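Local coordinates for protein glutathione S-transferase omega-like 2 (Saccharomyces cerevisiae, PDB 5LKB) that acts as a glutathione-dependent thiol transferase and dehydroascorbate reductase of the Xi class and reacts with glutathionyl-(hydro)quinones, at residues 68-72 with 129-134; 198-204 with 279-285; 300-305 with 346-350. All coordinates share one frame; numbering follows the deposited sequence.

Contact 1: residues 68-72 with 129-134; sequences SVVHW and DATNEP
Thr131 and Val69 are joined by two hydrogen bonds. Val69 N donates almost straight to Thr131 OG1 (3.0 Å, 175°), and Thr131 N returns a bond to Val69 O at 2.9 Å. The hydroxyl can play this part because chi1 of 75° sets it between the backbone N and carbonyl carbon of its own residue, where it also gives its proton to Asn132 O. Thus a side-chain oxygen takes the amide of Val69, and 129-134 runs roughly antiparallel to 68-72 without becoming a strand. A water bonded to both Ser68 OG and Asn132 O adds a further link, while Ser68 OG has its protein partner in Trp39.

At the other end a carboxylate meets rings. Trp72 NE1 donates to Asp129 OD1 at 2.8 Å, nearly in the indole plane, on the anti side of OD1 and 34° out of the carboxylate plane. OD1 is shared with Arg125, and OD2 is held by Ser123, whose carbonyl also binds His71 NE2. CE1 of His71 sits over the centre of the Trp72 indole face, while Asp129 O lies above the rim of one imidazole face. This buried oxygen has no conventional partner; His71 CA faces it with a C-H...O contact of 3.4 Å.

Packing includes Ala130 CB against His71, Thr131 CG2 near Val69 CB and Pro134 CD on Ser68 OG. Strand 38-42 flanks edge strand 66-69, and helix 339-349 packs against Trp72.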
# COMPACT_ATOMS: atom_id res chain seq x y z
N SER A 68 11.76 29.67 4.39
CA SER A 68 12.83 28.89 3.82
C SER A 68 12.48 27.43 4.03
O SER A 68 11.77 27.09 4.98
CB SER A 68 14.19 29.18 4.44
OG SER A 68 14.49 30.57 4.17
N VAL A 69 12.99 26.56 3.16
CA VAL A 69 12.54 25.15 3.08
C VAL A 69 13.74 24.21 3.15
O VAL A 69 14.66 24.29 2.33
CB VAL A 69 11.73 24.91 1.80
CG1 VAL A 69 11.20 23.47 1.86
CG2 VAL A 69 10.63 25.87 1.67
N VAL A 70 13.73 23.30 4.13
CA VAL A 70 14.74 22.27 4.23
C VAL A 70 14.55 21.21 3.14
O VAL A 70 13.47 21.08 2.56
CB VAL A 70 14.74 21.61 5.62
CG1 VAL A 70 15.17 22.66 6.69
CG2 VAL A 70 13.44 20.95 5.98
N HIS A 71 15.61 20.44 2.93
CA HIS A 71 15.61 19.29 2.03
C HIS A 71 14.60 18.27 2.53
O HIS A 71 14.38 18.12 3.73
CB HIS A 71 16.99 18.68 1.98
CG HIS A 71 17.29 17.87 0.77
ND1 HIS A 71 16.78 16.60 0.59
CD2 HIS A 71 18.08 18.12 -0.30
CE1 HIS A 71 17.25 16.11 -0.55
NE2 HIS A 71 18.05 17.01 -1.10
N TRP A 72 13.98 17.56 1.58
CA TRP A 72 13.06 16.48 1.93
C TRP A 72 13.74 15.27 2.54
O TRP A 72 13.07 14.51 3.25
CB TRP A 72 12.20 16.08 0.71
CG TRP A 72 13.03 15.84 -0.55
CD1 TRP A 72 13.21 16.74 -1.55
CD2 TRP A 72 13.82 14.70 -0.88
NE1 TRP A 72 14.07 16.23 -2.51
CE2 TRP A 72 14.45 14.98 -2.12
CE3 TRP A 72 14.08 13.46 -0.26
CZ2 TRP A 72 15.28 14.06 -2.75
CZ3 TRP A 72 14.91 12.55 -0.92
CH2 TRP A 72 15.50 12.87 -2.13
N ASP A 129 14.78 20.77 -4.55
CA ASP A 129 14.89 19.91 -3.38
C ASP A 129 14.85 20.69 -2.06
O ASP A 129 14.48 20.12 -1.04
CB ASP A 129 16.18 19.11 -3.46
CG ASP A 129 16.19 18.17 -4.65
OD1 ASP A 129 15.23 17.36 -4.77
OD2 ASP A 129 17.20 18.21 -5.40
N ALA A 130 15.29 21.96 -2.06
CA ALA A 130 15.48 22.73 -0.83
C ALA A 130 15.86 24.14 -1.22
O ALA A 130 16.20 24.41 -2.39
CB ALA A 130 16.57 22.14 0.04
N THR A 131 15.72 25.04 -0.25
CA THR A 131 16.38 26.34 -0.35
C THR A 131 17.59 26.35 0.56
O THR A 131 17.89 25.40 1.28
CB THR A 131 15.43 27.49 0.03
OG1 THR A 131 15.25 27.52 1.46
CG2 THR A 131 14.06 27.34 -0.55
N ASN A 132 18.26 27.50 0.55
CA ASN A 132 19.31 27.77 1.51
C ASN A 132 18.68 28.30 2.79
O ASN A 132 17.49 28.64 2.85
CB ASN A 132 20.31 28.77 0.91
CG ASN A 132 19.69 30.12 0.61
OD1 ASN A 132 18.53 30.25 0.22
ND2 ASN A 132 20.50 31.18 0.74
N GLU A 133 19.52 28.39 3.83
CA GLU A 133 19.20 29.14 5.03
C GLU A 133 19.80 30.54 4.79
O GLU A 133 21.03 30.68 4.83
CB GLU A 133 19.82 28.43 6.25
CG GLU A 133 19.36 28.96 7.62
CD GLU A 133 19.80 30.41 7.80
OE1 GLU A 133 21.03 30.58 8.01
OE2 GLU A 133 18.95 31.32 7.69
N PRO A 134 18.98 31.54 4.47
CA PRO A 134 19.52 32.79 3.89
C PRO A 134 20.06 33.81 4.88
O PRO A 134 20.71 34.75 4.41
CB PRO A 134 18.31 33.37 3.15
CG PRO A 134 17.13 32.94 4.02
CD PRO A 134 17.51 31.60 4.61
O HOH W 1 15.65 30.84 1.68

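Contact 2: residues 198-204 with 279-285; sequences DLVPAQL and VGDQLTE
Leu199 O accepts a hydrogen bond from Glu285 N at 2.9 Å and 173°. The close packing gathers round this bond, with Thr284 CB only 3.3 Å from the same carbonyl oxygen. Val200 CG2 rests 3.4 Å from Glu285 OE2; chi1 of 176° places Glu285 CG anti to its backbone N, and the extended chain beyond it carries the carboxylate past the valine to Arg179 and Asn212. Leu199 turns its CD2 toward Leu283, with helix 47-58 beside both leucines.

Leu204 fills the other end. Its CD1 meets Thr284 CG2 at 3.9 Å and Gln282 CG at 4.0 Å, and CD2 lies near Gly280 CA. Gly280, with positive phi and no side chain, leaves room for Leu204 CD1.

Toward solvent the fit is looser. Pro201 and Gln282 lie alongside, running opposite ways, with Pro201 CG 3.6 Å from Gln282 NE2, which makes a weak bond to Leu283 O.

The chemistry is that of helix starts. Thr284 is the N-cap of helix 285-304: its OG1 caps Ala286 N, and Asp287 OD2 accepts from Thr284 N. The Asx turn at Asp198 holds its own loop in shape; together with the bond across the loops, these tie the beginning of the helix to the chain leading into helix 205-220.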
# COMPACT_ATOMS: atom_id res chain seq x y z
N ASP A 198 -10.75 34.92 10.00
CA ASP A 198 -10.57 34.35 11.33
C ASP A 198 -10.76 32.83 11.27
O ASP A 198 -11.88 32.34 11.11
CB ASP A 198 -11.56 34.97 12.33
CG ASP A 198 -11.23 34.64 13.76
OD1 ASP A 198 -10.36 33.76 14.07
OD2 ASP A 198 -11.84 35.28 14.68
N LEU A 199 -9.67 32.12 11.48
CA LEU A 199 -9.67 30.66 11.42
C LEU A 199 -10.11 30.00 12.72
O LEU A 199 -10.33 28.79 12.77
CB LEU A 199 -8.27 30.21 10.97
CG LEU A 199 -7.92 30.63 9.54
CD1 LEU A 199 -6.46 30.46 9.28
CD2 LEU A 199 -8.70 29.87 8.53
N VAL A 200 -10.32 30.78 13.77
CA VAL A 200 -10.74 30.26 15.07
C VAL A 200 -11.81 31.22 15.62
O VAL A 200 -11.61 31.87 16.67
CB VAL A 200 -9.54 30.13 16.02
CG1 VAL A 200 -9.97 29.35 17.23
CG2 VAL A 200 -8.36 29.41 15.31
N PRO A 201 -12.94 31.35 14.95
CA PRO A 201 -14.01 32.25 15.44
C PRO A 201 -14.54 31.83 16.81
O PRO A 201 -14.72 30.65 17.12
CB PRO A 201 -15.11 32.13 14.38
CG PRO A 201 -14.80 30.91 13.59
CD PRO A 201 -13.32 30.67 13.70
N ALA A 202 -14.88 32.84 17.61
CA ALA A 202 -15.30 32.58 18.97
C ALA A 202 -16.48 31.63 19.05
O ALA A 202 -16.54 30.79 19.96
CB ALA A 202 -15.75 33.91 19.59
N GLN A 203 -17.45 31.77 18.17
CA GLN A 203 -18.62 30.90 18.24
C GLN A 203 -18.29 29.43 17.99
O GLN A 203 -19.07 28.57 18.39
CB GLN A 203 -19.69 31.35 17.25
CG GLN A 203 -20.22 32.77 17.48
N LEU A 204 -17.14 29.16 17.37
CA LEU A 204 -16.70 27.80 17.02
C LEU A 204 -15.49 27.33 17.82
O LEU A 204 -15.12 26.16 17.74
CB LEU A 204 -16.35 27.79 15.52
CG LEU A 204 -17.49 28.08 14.54
CD1 LEU A 204 -17.03 28.00 13.07
CD2 LEU A 204 -18.71 27.19 14.79
N VAL A 279 -16.08 21.89 10.90
CA VAL A 279 -16.66 22.57 12.06
C VAL A 279 -17.41 23.80 11.56
O VAL A 279 -16.84 24.65 10.86
CB VAL A 279 -15.59 22.93 13.10
CG1 VAL A 279 -16.19 23.71 14.26
CG2 VAL A 279 -14.97 21.70 13.59
N GLY A 280 -18.69 23.87 11.89
CA GLY A 280 -19.54 24.93 11.42
C GLY A 280 -19.69 24.93 9.91
O GLY A 280 -19.60 23.90 9.24
N ASP A 281 -19.87 26.13 9.38
CA ASP A 281 -20.18 26.31 7.97
C ASP A 281 -19.15 27.18 7.25
O ASP A 281 -19.43 27.71 6.18
CB ASP A 281 -21.60 26.87 7.82
CG ASP A 281 -21.76 28.20 8.49
OD1 ASP A 281 -20.87 28.62 9.25
OD2 ASP A 281 -22.80 28.86 8.25
N GLN A 282 -17.95 27.33 7.82
CA GLN A 282 -16.87 28.09 7.22
C GLN A 282 -15.54 27.36 7.43
O GLN A 282 -15.40 26.52 8.33
CB GLN A 282 -16.76 29.50 7.87
CG GLN A 282 -16.38 29.36 9.33
CD GLN A 282 -16.08 30.66 10.04
OE1 GLN A 282 -16.95 31.25 10.65
NE2 GLN A 282 -14.81 31.08 10.03
N LEU A 283 -14.54 27.76 6.62
CA LEU A 283 -13.18 27.25 6.78
C LEU A 283 -12.60 27.70 8.11
O LEU A 283 -12.63 28.88 8.47
CB LEU A 283 -12.32 27.75 5.65
CG LEU A 283 -10.83 27.40 5.61
CD1 LEU A 283 -10.71 25.97 5.21
CD2 LEU A 283 -10.02 28.28 4.66
N THR A 284 -12.08 26.76 8.85
CA THR A 284 -11.43 26.97 10.12
C THR A 284 -10.13 26.20 10.20
O THR A 284 -9.80 25.33 9.35
CB THR A 284 -12.31 26.58 11.31
OG1 THR A 284 -12.28 25.15 11.50
CG2 THR A 284 -13.75 27.12 11.18
N GLU A 285 -9.41 26.49 11.27
CA GLU A 285 -8.20 25.77 11.65
C GLU A 285 -8.42 24.26 11.71
O GLU A 285 -7.48 23.49 11.45
CB GLU A 285 -7.80 26.24 13.04
CG GLU A 285 -6.65 25.54 13.61
CD GLU A 285 -6.35 26.01 15.04
OE1 GLU A 285 -6.63 25.26 16.00
OE2 GLU A 285 -5.83 27.14 15.17

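Contact 3: residues 300-305 with 346-350; sequences VYVQHF and YTRSH
The C-terminal ends of helices 285-304 and 339-349 meet here in the all-helical domain of the transferase, round an aromatic cluster of Tyr301, Phe305 and Tyr346. Tyr346 is the hub. Val300 CG1 lies over one face of its ring, 4.0 Å from the centroid. Tyr301 turns an edge toward the ring in an offset edge-to-face stack, planes at 87°, and the two hydroxyl oxygens approach to 2.8 Å; Tyr346 OH also bonds to Tyr224. Tyr346 in turn presents its own edge to the face of Phe305, with CE2 3.6 Å from Phe305 CZ.

His304 CG stands anti to its backbone N (chi1 -179°), which carries the imidazole across to the partner helix. There Tyr346 CB covers one face, and His304 NE2 and His350 ND1 share a hydrogen bond of 2.9 Å, either being able to donate. His350 NE2 bonds to a glycerol, probably from the crystallisation liquor.

A leucine at Tyr346 would probably leave Tyr301 OH and Tyr224 without their common hydroxyl partner and Phe305 without the ring edge it faces.

Tyr346 and Tyr301 both touch Pro47, placing the cluster beside active-site helix 47-58, consistent with the domain interface of glutathione transferases.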
# COMPACT_ATOMS: atom_id res chain seq x y z
N VAL A 300 1.10 8.51 0.69
CA VAL A 300 2.12 7.95 1.59
C VAL A 300 1.54 7.04 2.67
O VAL A 300 2.02 5.93 2.88
CB VAL A 300 2.94 9.08 2.26
CG1 VAL A 300 3.76 8.49 3.42
CG2 VAL A 300 3.80 9.72 1.18
N TYR A 301 0.58 7.50 3.46
CA TYR A 301 0.30 6.80 4.70
C TYR A 301 -0.25 5.37 4.46
O TYR A 301 0.01 4.47 5.25
CB TYR A 301 -0.62 7.58 5.60
CG TYR A 301 -0.04 8.91 6.06
CD1 TYR A 301 1.33 9.08 6.32
CD2 TYR A 301 -0.87 9.98 6.24
CE1 TYR A 301 1.83 10.32 6.79
CE2 TYR A 301 -0.39 11.19 6.71
CZ TYR A 301 0.95 11.34 6.97
OH TYR A 301 1.48 12.53 7.42
N VAL A 302 -1.02 5.17 3.40
CA VAL A 302 -1.55 3.85 3.06
C VAL A 302 -0.42 2.81 2.88
O VAL A 302 -0.36 1.81 3.61
CB VAL A 302 -2.45 3.92 1.82
CG1 VAL A 302 -2.81 2.51 1.32
CG2 VAL A 302 -3.73 4.63 2.15
N GLN A 303 0.50 3.05 1.96
CA GLN A 303 1.57 2.09 1.71
C GLN A 303 2.65 2.11 2.76
O GLN A 303 3.15 1.05 3.18
CB GLN A 303 2.18 2.32 0.33
CG GLN A 303 3.14 1.30 -0.19
CD GLN A 303 4.51 1.33 0.42
OE1 GLN A 303 5.04 2.38 0.77
NE2 GLN A 303 5.11 0.16 0.56
N HIS A 304 3.09 3.29 3.12
CA HIS A 304 4.32 3.47 3.84
C HIS A 304 4.10 3.30 5.33
O HIS A 304 4.96 2.70 6.02
CB HIS A 304 4.86 4.87 3.57
CG HIS A 304 6.16 5.16 4.26
ND1 HIS A 304 7.38 4.63 3.86
CD2 HIS A 304 6.42 6.01 5.29
CE1 HIS A 304 8.32 5.11 4.68
NE2 HIS A 304 7.75 5.92 5.55
N PHE A 305 3.02 3.85 5.86
CA PHE A 305 2.67 3.65 7.26
C PHE A 305 1.65 2.53 7.46
O PHE A 305 1.18 2.29 8.58
CB PHE A 305 2.13 4.96 7.90
CG PHE A 305 3.20 5.99 8.26
CD1 PHE A 305 4.59 5.71 8.19
CD2 PHE A 305 2.83 7.25 8.74
CE1 PHE A 305 5.59 6.64 8.59
CE2 PHE A 305 3.79 8.15 9.17
CZ PHE A 305 5.19 7.87 9.06
N TYR A 346 9.20 10.64 3.11
CA TYR A 346 8.87 9.51 3.94
C TYR A 346 9.59 8.26 3.46
O TYR A 346 10.18 7.53 4.24
CB TYR A 346 7.37 9.29 3.94
CG TYR A 346 6.56 10.28 4.82
CD1 TYR A 346 6.10 11.49 4.32
CD2 TYR A 346 6.20 9.94 6.12
CE1 TYR A 346 5.35 12.32 5.08
CE2 TYR A 346 5.47 10.79 6.92
CZ TYR A 346 5.05 11.98 6.40
OH TYR A 346 4.25 12.86 7.09
N THR A 347 9.52 8.00 2.15
CA THR A 347 10.03 6.74 1.64
C THR A 347 11.56 6.68 1.62
O THR A 347 12.14 5.59 1.71
CB THR A 347 9.50 6.46 0.24
OG1 THR A 347 9.95 7.46 -0.65
CG2 THR A 347 7.98 6.31 0.25
N ARG A 348 12.23 7.81 1.48
CA ARG A 348 13.69 7.85 1.44
C ARG A 348 14.32 8.06 2.80
O ARG A 348 15.50 7.74 2.95
CB ARG A 348 14.18 8.97 0.53
CG ARG A 348 13.66 8.94 -0.91
CD ARG A 348 14.15 7.67 -1.61
NE ARG A 348 13.83 7.72 -3.03
CZ ARG A 348 14.50 8.40 -3.95
NH1 ARG A 348 15.62 9.08 -3.61
NH2 ARG A 348 14.05 8.46 -5.19
N SER A 349 13.58 8.52 3.80
CA SER A 349 14.20 8.78 5.10
C SER A 349 13.97 7.69 6.13
O SER A 349 14.78 7.55 7.04
CB SER A 349 13.68 10.09 5.69
OG SER A 349 13.79 11.18 4.81
N HIS A 350 12.96 6.84 5.98
CA HIS A 350 12.58 5.91 7.03
C HIS A 350 13.12 4.52 6.68
O HIS A 350 12.40 3.64 6.20
CB HIS A 350 11.08 5.87 7.23
CG HIS A 350 10.55 7.16 7.69
ND1 HIS A 350 9.28 7.59 7.43
CD2 HIS A 350 11.14 8.13 8.43
CE1 HIS A 350 9.10 8.78 7.97
NE2 HIS A 350 10.22 9.12 8.59

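How the contacts relate
Contact 1 belongs to the thioredoxin-like domain, contacts 2 and 3 to the helical one. Contacts 1 and 3 touch although their centres are 21 Å apart: Trp72 CZ3 packs on Arg348 CG at 3.8 Å. Contact 2 stands apart on the other side of the chain's centre, its nearest atoms about 19 Å from contact 1 and about 15 Å from contact 3, yet helix 285-304 runs from it to contact 3. Between side chains, contact 1 reaches the glutathione site through Val70, about 4 Å from Trp79 and Val158; contact 3 lies near nucleophilic Cys46, about 6 Å from Tyr346; contact 2 is more distant, with Glu285 about 9 Å from Ser174.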